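Local atomic coordinates of sphingomyelinase C (PDB entry 7CNE), a protein that belongs to the endonuclease/exonuclease/phosphatase family and has the DNase I-like fold of two beta sheets packed between helices. Residues Pro76-Ser81 with Gly100-Leu105. Numbering follows the deposited sequence.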
ATOM      1  N   PRO A  76     -10.321  -4.093  -8.209  1.00 17.62           N
ATOM      2  CA  PRO A  76     -11.173  -3.331  -7.289  1.00 21.07           C
ATOM      3  C   PRO A  76     -10.391  -2.936  -6.040  1.00 18.89           C
ATOM      4  O   PRO A  76      -9.247  -3.347  -5.813  1.00 16.40           O
ATOM      5  CB  PRO A  76     -12.315  -4.301  -6.952  1.00 21.18           C
ATOM      6  CG  PRO A  76     -12.266  -5.369  -8.022  1.00 20.58           C
ATOM      7  CD  PRO A  76     -10.808  -5.472  -8.399  1.00 18.34           C
ATOM      8  N   VAL A  77     -11.021  -2.104  -5.216  1.00 17.91           N
ATOM      9  CA  VAL A  77     -10.496  -1.864  -3.880  1.00 19.27           C
ATOM     10  C   VAL A  77     -10.773  -3.093  -3.026  1.00 20.21           C
ATOM     11  O   VAL A  77     -11.910  -3.575  -2.970  1.00 19.74           O
ATOM     12  CB  VAL A  77     -11.120  -0.601  -3.265  1.00 20.37           C
ATOM     13  CG1 VAL A  77     -10.589  -0.388  -1.848  1.00 17.68           C
ATOM     14  CG2 VAL A  77     -10.830   0.617  -4.138  1.00 18.78           C
ATOM     15  N   VAL A  78      -9.728  -3.619  -2.379  1.00 17.19           N
ATOM     16  CA  VAL A  78      -9.860  -4.837  -1.586  1.00 16.97           C
ATOM     17  C   VAL A  78     -10.933  -4.647  -0.524  1.00 19.36           C
ATOM     18  O   VAL A  78     -10.954  -3.633   0.187  1.00 17.94           O
ATOM     19  CB  VAL A  78      -8.521  -5.200  -0.931  1.00 18.92           C
ATOM     20  CG1 VAL A  78      -8.736  -6.194   0.219  1.00 17.55           C
ATOM     21  CG2 VAL A  78      -7.540  -5.756  -1.961  1.00 18.44           C
ATOM     22  N   GLY A  79     -11.837  -5.618  -0.424  1.00 18.96           N
ATOM     23  CA  GLY A  79     -12.790  -5.667   0.660  1.00 20.70           C
ATOM     24  C   GLY A  79     -14.102  -4.946   0.429  1.00 23.70           C
ATOM     25  O   GLY A  79     -14.946  -4.960   1.328  1.00 23.56           O
ATOM     26  N   ARG A  80     -14.294  -4.298  -0.732  1.00 23.86           N
ATOM     27  CA  ARG A  80     -15.588  -3.686  -1.039  1.00 25.72           C
ATOM     28  C   ARG A  80     -16.671  -4.741  -1.235  1.00 26.74           C
ATOM     29  O   ARG A  80     -17.756  -4.650  -0.647  1.00 29.38           O
ATOM     30  CB  ARG A  80     -15.484  -2.814  -2.291  1.00 25.81           C
ATOM     31  CG  ARG A  80     -15.430  -1.336  -2.020  1.00 31.16           C
ATOM     32  CD  ARG A  80     -15.714  -0.558  -3.284  1.00 31.68           C
ATOM     33  NE  ARG A  80     -14.861   0.618  -3.371  1.00 31.15           N
ATOM     34  CZ  ARG A  80     -14.902   1.504  -4.361  1.00 30.85           C
ATOM     35  NH1 ARG A  80     -15.766   1.358  -5.362  1.00 29.29           N
ATOM     36  NH2 ARG A  80     -14.081   2.542  -4.344  1.00 29.97           N
ATOM     37  N   SER A  81     -16.404  -5.737  -2.076  1.00 23.16           N
ATOM     38  CA  SER A  81     -17.356  -6.810  -2.328  1.00 27.60           C
ATOM     39  C   SER A  81     -16.613  -7.962  -2.992  1.00 26.80           C
ATOM     40  O   SER A  81     -15.403  -7.888  -3.227  1.00 22.26           O
ATOM     41  CB  SER A  81     -18.518  -6.325  -3.198  1.00 28.25           C
ATOM     42  OG  SER A  81     -18.088  -6.125  -4.530  1.00 30.31           O
ATOM     43  N   GLY A 100     -10.839  -2.525   2.700  1.00 20.73           N
ATOM     44  CA  GLY A 100      -9.426  -2.524   3.055  1.00 19.75           C
ATOM     45  C   GLY A 100      -8.590  -1.425   2.420  1.00 20.60           C
ATOM     46  O   GLY A 100      -7.413  -1.290   2.765  1.00 18.27           O
ATOM     47  N   GLY A 101      -9.154  -0.652   1.489  1.00 17.82           N
ATOM     48  CA  GLY A 101      -8.460   0.508   0.949  1.00 18.59           C
ATOM     49  C   GLY A 101      -7.322   0.232  -0.014  1.00 16.78           C
ATOM     50  O   GLY A 101      -6.649   1.184  -0.434  1.00 15.46           O
ATOM     51  N   VAL A 102      -7.086  -1.019  -0.399  1.00 16.45           N
ATOM     52  CA  VAL A 102      -5.969  -1.375  -1.273  1.00 14.52           C
ATOM     53  C   VAL A 102      -6.476  -1.607  -2.691  1.00 15.84           C
ATOM     54  O   VAL A 102      -7.444  -2.352  -2.900  1.00 16.29           O
ATOM     55  CB  VAL A 102      -5.229  -2.618  -0.745  1.00 16.77           C
ATOM     56  CG1 VAL A 102      -4.206  -3.101  -1.755  1.00 15.94           C
ATOM     57  CG2 VAL A 102      -4.549  -2.291   0.583  1.00 15.28           C
ATOM     58  N   THR A 103      -5.799  -1.003  -3.674  1.00 14.52           N
ATOM     59  CA  THR A 103      -6.027  -1.345  -5.072  1.00 16.08           C
ATOM     60  C   THR A 103      -4.690  -1.367  -5.816  1.00 15.97           C
ATOM     61  O   THR A 103      -3.743  -0.666  -5.449  1.00 17.10           O
ATOM     62  CB  THR A 103      -7.019  -0.354  -5.735  1.00 17.31           C
ATOM     63  OG1 THR A 103      -7.228  -0.719  -7.105  1.00 18.19           O
ATOM     64  CG2 THR A 103      -6.477   1.060  -5.672  1.00 15.20           C
ATOM     65  N   VAL A 104      -4.612  -2.203  -6.849  1.00 14.87           N
ATOM     66  CA  VAL A 104      -3.405  -2.366  -7.656  1.00 15.46           C
ATOM     67  C   VAL A 104      -3.728  -1.955  -9.083  1.00 16.08           C
ATOM     68  O   VAL A 104      -4.696  -2.455  -9.668  1.00 15.35           O
ATOM     69  CB  VAL A 104      -2.876  -3.817  -7.639  1.00 13.19           C
ATOM     70  CG1 VAL A 104      -1.640  -3.941  -8.535  1.00 17.10           C
ATOM     71  CG2 VAL A 104      -2.573  -4.275  -6.210  1.00 15.25           C
ATOM     72  N   LEU A 105      -2.896  -1.070  -9.643  1.00 15.02           N
ATOM     73  CA  LEU A 105      -3.028  -0.558 -11.002  1.00 15.98           C
ATOM     74  C   LEU A 105      -1.791  -0.952 -11.798  1.00 17.12           C
ATOM     75  O   LEU A 105      -0.667  -0.933 -11.274  1.00 16.82           O
ATOM     76  CB  LEU A 105      -3.179   0.981 -11.019  1.00 16.24           C
ATOM     77  CG  LEU A 105      -3.908   1.631  -9.831  1.00 17.47           C
ATOM     78  CD1 LEU A 105      -3.862   3.181  -9.884  1.00 15.88           C
ATOM     79  CD2 LEU A 105      -5.346   1.144  -9.740  1.00 17.27           C
TER
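V78 is bonded through both its backbone polar atoms to G100 and V102, where residues 76-79, leading into the type II beta turn V77-R80, run antiparallel to 100-103 in this DNase I-like fold. V78 N donates to V102 O at 2.7 Å, in the carbonyl plane and nearly straight at 167°. G100 N donates a hydrogen bond of 2.7 Å to V78 O, more bent and tilted out of the plane of V78's own carbonyl. V102 O also takes a CA-H...O contact from V77 CA at 3.2 Å. The side chains of V78 and V102 lie side by side and point the same way, V78 CG2 resting 4.1 Å from V102 CB. V77 instead puts CG1, anti to its backbone N (chi1 178°), over the backbone of G101. G79 takes a positive phi at the third position of the turn, and G101 another. Farther out, Q115 and N129 bind the backbone of G79, R80 forms a salt bridge with D61 of helix 57-66, and A133 and I117 of the second sheet pack on V78. T103 OG1 hydrogen-bonds T75 O and lies 3.6 Å from P76 O.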